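Local coordinates for protein PipY (Synechococcus elongatus, PDB 5NLC) that binds pyridoxal 5'-phosphate on a modified TIM barrel and is probably involved in homeostasis of that cofactor, at residues A[12-17]-A[196-201]; A[31-36]-A[65-70]. All coordinates share one frame; numbering follows the deposited sequence.

Contact 1: residues A[12-17]-A[196-201]; sequences RSQLPP and SDWPLA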
ATOM      1  N   ARG A  12      17.744   5.017  -0.465  1.00 27.84           N
ATOM      2  CA  ARG A  12      17.682   4.898  -1.926  1.00 31.05           C
ATOM      3  C   ARG A  12      18.935   4.180  -2.494  1.00 32.34           C
ATOM      4  O   ARG A  12      18.819   3.471  -3.490  1.00 32.99           O
ATOM      5  CB  ARG A  12      17.516   6.259  -2.601  1.00 32.42           C
ATOM      6  CG  ARG A  12      16.146   6.828  -2.373  1.00 34.25           C
ATOM      7  CD  ARG A  12      16.073   8.250  -2.934  1.00 37.43           C
ATOM      8  NE  ARG A  12      14.665   8.644  -3.133  1.00 39.44           N
ATOM      9  CZ  ARG A  12      14.226   9.716  -3.817  1.00 40.40           C
ATOM     10  NH1 ARG A  12      15.076  10.578  -4.405  1.00 41.33           N
ATOM     11  NH2 ARG A  12      12.906   9.934  -3.890  1.00 38.58           N
ATOM     12  N   SER A  13      20.111   4.345  -1.860  1.00 33.01           N
ATOM     13  CA  SER A  13      21.292   3.676  -2.366  1.00 34.11           C
ATOM     14  C   SER A  13      21.183   2.156  -2.215  1.00 34.12           C
ATOM     15  O   SER A  13      21.860   1.440  -2.924  1.00 34.48           O
ATOM     16  CB  SER A  13      22.576   4.211  -1.746  1.00 35.61           C
ATOM     17  OG  SER A  13      22.668   3.803  -0.391  1.00 35.91           O
ATOM     18  N   GLN A  14      20.363   1.682  -1.285  1.00 32.04           N
ATOM     19  CA  GLN A  14      20.174   0.263  -1.084  1.00 32.91           C
ATOM     20  C   GLN A  14      19.113  -0.334  -1.999  1.00 30.74           C
ATOM     21  O   GLN A  14      19.058  -1.510  -2.094  1.00 30.21           O
ATOM     22  CB  GLN A  14      19.845  -0.073   0.380  1.00 34.34           C
ATOM     23  CG  GLN A  14      20.871   0.409   1.375  1.00 36.22           C
ATOM     24  CD  GLN A  14      20.400   0.306   2.808  1.00 36.61           C
ATOM     25  OE1 GLN A  14      20.253   1.310   3.496  1.00 38.20           O
ATOM     26  NE2 GLN A  14      20.171  -0.908   3.264  1.00 37.27           N
ATOM     27  N   LEU A  15      18.304   0.460  -2.694  1.00 28.35           N
ATOM     28  CA  LEU A  15      17.197  -0.094  -3.398  1.00 27.98           C
ATOM     29  C   LEU A  15      17.417  -0.140  -4.920  1.00 29.18           C
ATOM     30  O   LEU A  15      18.015   0.754  -5.492  1.00 30.80           O
ATOM     31  CB  LEU A  15      15.938   0.704  -3.097  1.00 27.40           C
ATOM     32  CG  LEU A  15      15.592   0.804  -1.602  1.00 27.27           C
ATOM     33  CD1 LEU A  15      14.528   1.835  -1.407  1.00 27.13           C
ATOM     34  CD2 LEU A  15      15.119  -0.518  -1.022  1.00 27.96           C
ATOM     35  N   PRO A  16      16.911  -1.165  -5.581  1.00 28.59           N
ATOM     36  CA  PRO A  16      16.874  -1.148  -7.060  1.00 30.28           C
ATOM     37  C   PRO A  16      15.766  -0.205  -7.550  1.00 30.49           C
ATOM     38  O   PRO A  16      14.866   0.102  -6.765  1.00 27.97           O
ATOM     39  CB  PRO A  16      16.548  -2.571  -7.415  1.00 29.95           C
ATOM     40  CG  PRO A  16      15.838  -3.108  -6.241  1.00 28.91           C
ATOM     41  CD  PRO A  16      16.323  -2.381  -5.029  1.00 28.64           C
ATOM     42  N   PRO A  17      15.848   0.282  -8.799  1.00 32.72           N
ATOM     43  CA  PRO A  17      14.866   1.221  -9.338  1.00 32.54           C
ATOM     44  C   PRO A  17      13.485   0.607  -9.393  1.00 30.35           C
ATOM     45  O   PRO A  17      12.517   1.358  -9.439  1.00 30.71           O
ATOM     46  CB  PRO A  17      15.347   1.451 -10.770  1.00 35.41           C
ATOM     47  CG  PRO A  17      16.006   0.155 -11.116  1.00 37.39           C
ATOM     48  CD  PRO A  17      16.789  -0.151  -9.855  1.00 36.77           C
ATOM     49  N   SER A 196      11.057  -3.464   9.697  1.00 23.82           N
ATOM     50  CA  SER A 196      12.058  -4.471  10.045  1.00 25.00           C
ATOM     51  C   SER A 196      12.254  -5.575   8.994  1.00 23.73           C
ATOM     52  O   SER A 196      13.191  -6.306   9.091  1.00 24.92           O
ATOM     53  CB  SER A 196      11.658  -5.130  11.336  1.00 26.73           C
ATOM     54  OG  SER A 196      10.298  -5.486  11.275  1.00 28.04           O
ATOM     55  N   ASP A 197      11.356  -5.712   8.022  1.00 20.37           N
ATOM     56  CA  ASP A 197      11.464  -6.823   7.094  1.00 19.41           C
ATOM     57  C   ASP A 197      11.568  -6.432   5.632  1.00 18.01           C
ATOM     58  O   ASP A 197      11.608  -7.332   4.748  1.00 17.04           O
ATOM     59  CB  ASP A 197      10.387  -7.860   7.339  1.00 19.29           C
ATOM     60  CG  ASP A 197       8.995  -7.406   6.960  1.00 18.54           C
ATOM     61  OD1 ASP A 197       8.869  -6.388   6.222  1.00 18.40           O
ATOM     62  OD2 ASP A 197       8.025  -8.149   7.342  1.00 18.59           O
ATOM     63  N   TRP A 198      11.721  -5.140   5.345  1.00 17.45           N
ATOM     64  CA  TRP A 198      11.748  -4.716   3.930  1.00 17.77           C
ATOM     65  C   TRP A 198      12.931  -5.309   3.104  1.00 17.12           C
ATOM     66  O   TRP A 198      12.765  -5.536   1.951  1.00 15.69           O
ATOM     67  CB  TRP A 198      11.646  -3.179   3.726  1.00 19.47           C
ATOM     68  CG  TRP A 198      12.829  -2.391   4.209  1.00 21.27           C
ATOM     69  CD1 TRP A 198      12.916  -1.661   5.378  1.00 24.25           C
ATOM     70  CD2 TRP A 198      14.051  -2.202   3.539  1.00 23.40           C
ATOM     71  NE1 TRP A 198      14.136  -1.065   5.492  1.00 25.68           N
ATOM     72  CE2 TRP A 198      14.879  -1.402   4.393  1.00 26.20           C
ATOM     73  CE3 TRP A 198      14.587  -2.684   2.343  1.00 23.99           C
ATOM     74  CZ2 TRP A 198      16.160  -1.015   4.028  1.00 27.28           C
ATOM     75  CZ3 TRP A 198      15.867  -2.291   1.983  1.00 26.18           C
ATOM     76  CH2 TRP A 198      16.662  -1.506   2.844  1.00 27.71           C
ATOM     77  N   PRO A 199      14.096  -5.560   3.711  1.00 17.17           N
ATOM     78  CA  PRO A 199      15.129  -6.210   2.858  1.00 17.64           C
ATOM     79  C   PRO A 199      14.676  -7.602   2.354  1.00 17.43           C
ATOM     80  O   PRO A 199      14.963  -7.977   1.222  1.00 17.82           O
ATOM     81  CB  PRO A 199      16.352  -6.269   3.779  1.00 18.86           C
ATOM     82  CG  PRO A 199      16.130  -5.134   4.765  1.00 18.97           C
ATOM     83  CD  PRO A 199      14.649  -5.140   5.010  1.00 18.35           C
ATOM     84  N   LEU A 200      13.942  -8.359   3.161  1.00 17.38           N
ATOM     85  CA  LEU A 200      13.438  -9.678   2.718  1.00 17.54           C
ATOM     86  C   LEU A 200      12.419  -9.463   1.592  1.00 17.37           C
ATOM     87  O   LEU A 200      12.381 -10.233   0.599  1.00 17.58           O
ATOM     88  CB  LEU A 200      12.782 -10.443   3.832  1.00 17.47           C
ATOM     89  CG  LEU A 200      13.657 -10.779   5.037  1.00 18.54           C
ATOM     90  CD1 LEU A 200      12.815 -11.500   6.085  1.00 18.74           C
ATOM     91  CD2 LEU A 200      14.867 -11.575   4.675  1.00 19.55           C
ATOM     92  N   ALA A 201      11.619  -8.397   1.736  1.00 17.06           N
ATOM     93  CA  ALA A 201      10.560  -8.095   0.760  1.00 16.34           C
ATOM     94  C   ALA A 201      11.156  -7.730  -0.577  1.00 16.77           C
ATOM     95  O   ALA A 201      10.746  -8.282  -1.610  1.00 16.69           O
ATOM     96  CB  ALA A 201       9.692  -6.983   1.287  1.00 16.87           C
TER
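In the modified TIM barrel of PipY, segment 12-17, which runs out of helix 4-14 into a loop, meets the first turn of helix 198-203 through one indole: the ring of Trp198 reaches across to Gln14 and Leu15. The backbones stand well apart, with Leu15 CA and Pro199 CA, the nearest such pair, separated by 9.0 Å, so side chains span the gap. Leu15 supplies the apolar touch. Its CD2 methyl lies 3.6 Å from Trp198 CZ3 and 4.0 Å from Trp198 CE3, and the two side chains run at about a right angle to each other. Gln14 approaches at the six-membered edge, its amide end near the ring plane, with CD 4.2 Å from Trp198 CH2; amide and ring planes differ by 58°. Trp198 CG sits between the backbone N and the carbonyl carbon (chi1 67°), a setting that swings the indole toward helix 4-14. One ring face receives Pro199 CD, 3.3 Å above its plane and offset to the rim. With an alanine here, Leu15 would probably lose its aromatic support, and Gln214 OE1 the indole NE1 that hydrogen-bonds to it. Leu15 and Trp198 both touch Ile209, and Trp198 also touches Val211, which seats the pair against strand 208-211. Thr164 and Phe168 of helix 161-181 meet other side chains of helix 198-203's first turn and its N-cap.

Contact 2: residues A[31-36]-A[65-70]; sequences AAIREA and LTWHLL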
ATOM      1  N   ALA A  31       5.704  19.635   8.685  1.00 18.43           N
ATOM      2  CA  ALA A  31       6.989  20.265   8.393  1.00 18.32           C
ATOM      3  C   ALA A  31       8.062  19.244   8.010  1.00 18.12           C
ATOM      4  O   ALA A  31       8.945  19.557   7.209  1.00 18.77           O
ATOM      5  CB  ALA A  31       7.423  21.055   9.597  1.00 18.81           C
ATOM      6  N   ALA A  32       7.998  18.042   8.601  1.00 18.86           N
ATOM      7  CA  ALA A  32       8.864  16.913   8.270  1.00 18.57           C
ATOM      8  C   ALA A  32       8.593  16.385   6.880  1.00 17.52           C
ATOM      9  O   ALA A  32       9.540  16.050   6.176  1.00 17.24           O
ATOM     10  CB  ALA A  32       8.688  15.785   9.271  1.00 20.01           C
ATOM     11  N   ILE A  33       7.323  16.328   6.490  1.00 16.94           N
ATOM     12  CA  ILE A  33       6.923  15.976   5.119  1.00 17.45           C
ATOM     13  C   ILE A  33       7.492  16.977   4.118  1.00 16.54           C
ATOM     14  O   ILE A  33       8.038  16.540   3.088  1.00 16.48           O
ATOM     15  CB  ILE A  33       5.383  15.845   4.946  1.00 17.66           C
ATOM     16  CG1 ILE A  33       4.908  14.654   5.801  1.00 19.20           C
ATOM     17  CG2 ILE A  33       5.002  15.678   3.480  1.00 17.83           C
ATOM     18  CD1 ILE A  33       3.391  14.539   5.892  1.00 20.41           C
ATOM     19  N   ARG A  34       7.452  18.288   4.413  1.00 16.44           N
ATOM     20  CA  ARG A  34       8.098  19.238   3.537  1.00 16.07           C
ATOM     21  C   ARG A  34       9.581  19.049   3.436  1.00 16.14           C
ATOM     22  O   ARG A  34      10.124  19.082   2.306  1.00 16.24           O
ATOM     23  CB  ARG A  34       7.830  20.673   3.933  1.00 16.57           C
ATOM     24  CG  ARG A  34       6.382  21.089   3.737  1.00 16.68           C
ATOM     25  CD  ARG A  34       6.252  22.597   3.779  1.00 17.43           C
ATOM     26  NE  ARG A  34       4.847  22.956   3.484  1.00 17.55           N
ATOM     27  CZ  ARG A  34       4.266  22.977   2.306  1.00 18.10           C
ATOM     28  NH1 ARG A  34       4.926  22.794   1.208  1.00 19.05           N
ATOM     29  NH2 ARG A  34       2.977  23.250   2.241  1.00 19.14           N
ATOM     30  N   GLU A  35      10.258  18.789   4.566  1.00 16.41           N
ATOM     31  CA  GLU A  35      11.684  18.456   4.520  1.00 17.42           C
ATOM     32  C   GLU A  35      11.995  17.214   3.629  1.00 17.39           C
ATOM     33  O   GLU A  35      12.972  17.233   2.848  1.00 17.41           O
ATOM     34  CB  GLU A  35      12.293  18.354   5.934  1.00 18.54           C
ATOM     35  CG  GLU A  35      13.790  18.198   6.006  1.00 20.12           C
ATOM     36  CD  GLU A  35      14.362  18.174   7.428  1.00 21.18           C
ATOM     37  OE1 GLU A  35      13.678  18.603   8.425  1.00 22.19           O
ATOM     38  OE2 GLU A  35      15.516  17.716   7.573  1.00 23.64           O
ATOM     39  N   ALA A  36      11.192  16.162   3.776  1.00 16.73           N
ATOM     40  CA  ALA A  36      11.339  14.988   2.958  1.00 16.98           C
ATOM     41  C   ALA A  36      11.111  15.240   1.511  1.00 16.71           C
ATOM     42  O   ALA A  36      11.849  14.723   0.667  1.00 16.84           O
ATOM     43  CB  ALA A  36      10.460  13.857   3.451  1.00 17.20           C
ATOM     44  N   LEU A  65       2.761  15.013  -4.847  1.00 27.92           N
ATOM     45  CA  LEU A  65       2.789  14.263  -3.638  1.00 27.08           C
ATOM     46  C   LEU A  65       1.728  13.168  -3.839  1.00 24.48           C
ATOM     47  O   LEU A  65       0.594  13.476  -4.158  1.00 24.02           O
ATOM     48  CB  LEU A  65       2.476  15.222  -2.462  1.00 29.84           C
ATOM     49  CG  LEU A  65       2.973  14.788  -1.085  1.00 31.33           C
ATOM     50  CD1 LEU A  65       2.576  15.871  -0.103  1.00 34.53           C
ATOM     51  CD2 LEU A  65       2.277  13.495  -0.670  1.00 31.83           C
ATOM     52  N   THR A  66       2.107  11.906  -3.698  1.00 21.40           N
ATOM     53  CA  THR A  66       1.207  10.809  -3.776  1.00 19.76           C
ATOM     54  C   THR A  66       0.924  10.228  -2.366  1.00 18.87           C
ATOM     55  O   THR A  66       1.878   9.873  -1.654  1.00 17.50           O
ATOM     56  CB  THR A  66       1.804   9.744  -4.682  1.00 20.13           C
ATOM     57  OG1 THR A  66       1.988  10.284  -5.970  1.00 20.06           O
ATOM     58  CG2 THR A  66       0.941   8.548  -4.812  1.00 19.89           C
ATOM     59  N   TRP A  67      -0.375  10.211  -1.957  1.00 17.98           N
ATOM     60  CA  TRP A  67      -0.782   9.712  -0.663  1.00 18.20           C
ATOM     61  C   TRP A  67      -1.291   8.258  -0.750  1.00 17.25           C
ATOM     62  O   TRP A  67      -2.168   7.937  -1.597  1.00 17.00           O
ATOM     63  CB  TRP A  67      -1.924  10.544  -0.114  1.00 19.13           C
ATOM     64  CG  TRP A  67      -1.471  11.931   0.359  1.00 21.02           C
ATOM     65  CD1 TRP A  67      -1.581  13.122  -0.312  1.00 22.94           C
ATOM     66  CD2 TRP A  67      -0.798  12.209   1.549  1.00 22.41           C
ATOM     67  NE1 TRP A  67      -1.021  14.135   0.428  1.00 24.10           N
ATOM     68  CE2 TRP A  67      -0.553  13.602   1.593  1.00 23.81           C
ATOM     69  CE3 TRP A  67      -0.375  11.419   2.627  1.00 22.50           C
ATOM     70  CZ2 TRP A  67       0.097  14.230   2.702  1.00 25.11           C
ATOM     71  CZ3 TRP A  67       0.244  12.084   3.743  1.00 24.46           C
ATOM     72  CH2 TRP A  67       0.513  13.435   3.731  1.00 23.82           C
ATOM     73  N   HIS A  68      -0.816   7.463   0.181  1.00 16.55           N
ATOM     74  CA  HIS A  68      -1.074   6.019   0.255  1.00 16.11           C
ATOM     75  C   HIS A  68      -1.749   5.729   1.585  1.00 16.51           C
ATOM     76  O   HIS A  68      -1.207   6.138   2.650  1.00 16.92           O
ATOM     77  CB  HIS A  68       0.257   5.269   0.227  1.00 15.81           C
ATOM     78  CG  HIS A  68       1.005   5.381  -1.068  1.00 15.67           C
ATOM     79  ND1 HIS A  68       1.035   4.364  -1.985  1.00 15.39           N
ATOM     80  CD2 HIS A  68       1.729   6.379  -1.606  1.00 16.15           C
ATOM     81  CE1 HIS A  68       1.724   4.743  -3.047  1.00 15.63           C
ATOM     82  NE2 HIS A  68       2.214   5.940  -2.816  1.00 15.88           N
ATOM     83  N   LEU A  69      -2.879   5.019   1.579  1.00 16.05           N
ATOM     84  CA  LEU A  69      -3.480   4.548   2.784  1.00 16.52           C
ATOM     85  C   LEU A  69      -3.017   3.123   3.009  1.00 16.89           C
ATOM     86  O   LEU A  69      -3.194   2.243   2.176  1.00 16.18           O
ATOM     87  CB  LEU A  69      -5.032   4.641   2.695  1.00 17.06           C
ATOM     88  CG  LEU A  69      -5.775   4.023   3.863  1.00 17.49           C
ATOM     89  CD1 LEU A  69      -5.424   4.767   5.142  1.00 18.68           C
ATOM     90  CD2 LEU A  69      -7.267   4.102   3.653  1.00 17.79           C
ATOM     91  N   LEU A  70      -2.427   2.890   4.186  1.00 17.58           N
ATOM     92  CA  LEU A  70      -1.768   1.671   4.462  1.00 18.88           C
ATOM     93  C   LEU A  70      -2.468   0.777   5.482  1.00 20.19           C
ATOM     94  O   LEU A  70      -2.073  -0.372   5.623  1.00 21.52           O
ATOM     95  CB  LEU A  70      -0.361   1.987   4.961  1.00 18.85           C
ATOM     96  CG  LEU A  70       0.536   2.767   3.996  1.00 19.06           C
ATOM     97  CD1 LEU A  70       1.847   3.087   4.720  1.00 20.43           C
ATOM     98  CD2 LEU A  70       0.709   2.040   2.705  1.00 19.76           C
TER
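Ile33 and Trp67 extend toward each other from opposite directions, one from helix 30-38 and the other from strand 66-69. The CD1 methyl of Ile33 comes to 3.8 Å from CH2 of Trp67, approaching the indole obliquely. Two torsions explain this reach: CG1 lies anti to the carbonyl carbon (chi1 -65°), and CD1 continues the branch in an extended line (chi2 171°). The other branch serves a second partner, for Ile33 CG2 lies 4.3 Å from CD1 of Leu65, a looser apolar touch. Leu65 also lies against one face of the indole from within its own segment, with CD2 3.5 Å from the plane of the Trp67 ring and displaced toward the rim. Leu65 thus has one methyl against the helix and the other against that face of the tryptophan, while Ile33 divides its branches between the two. The nearest CA pair, Ile33 and Leu65, is 9.8 Å apart, which fits a contact made by side chains. Ile33 and Leu65 also rest on Phe44 of the intervening strand 43-46; helix 30-38 is the crossover of the beta-alpha-beta unit joining strands 20-24 and 43-46. No hydrogen bond crosses the contact, and its 97 Å² of buried surface comes from Ile33, Leu65 and Trp67, whose touching atoms are all carbon, so helix and strand are held here by van der Waals and hydrophobic contact rather than by directional bonds.

How the contacts relate
Contacts 1 and 2 occupy separate sectors of the same barrel, their centres 19 Å apart and their nearest atoms about 7 Å apart without touching. Strands 208-211, 20-24, 43-46 and 66-69 are consecutive neighbours in the sheet: contact 1 leans on the first, while contact 2 includes the last. Contact 1 lies near residues that bind the cofactor and contact 2 farther from the lysine predicted to carry it; no pyridoxal phosphate is bound here. Side chain to side chain, Trp198 is about 6 Å from Ser195 and 7 Å from Arg210, whereas Trp67 is about 9 Å from Lys26, the predicted attachment lysine. Contact 1 is partly buried; contact 2 is buried.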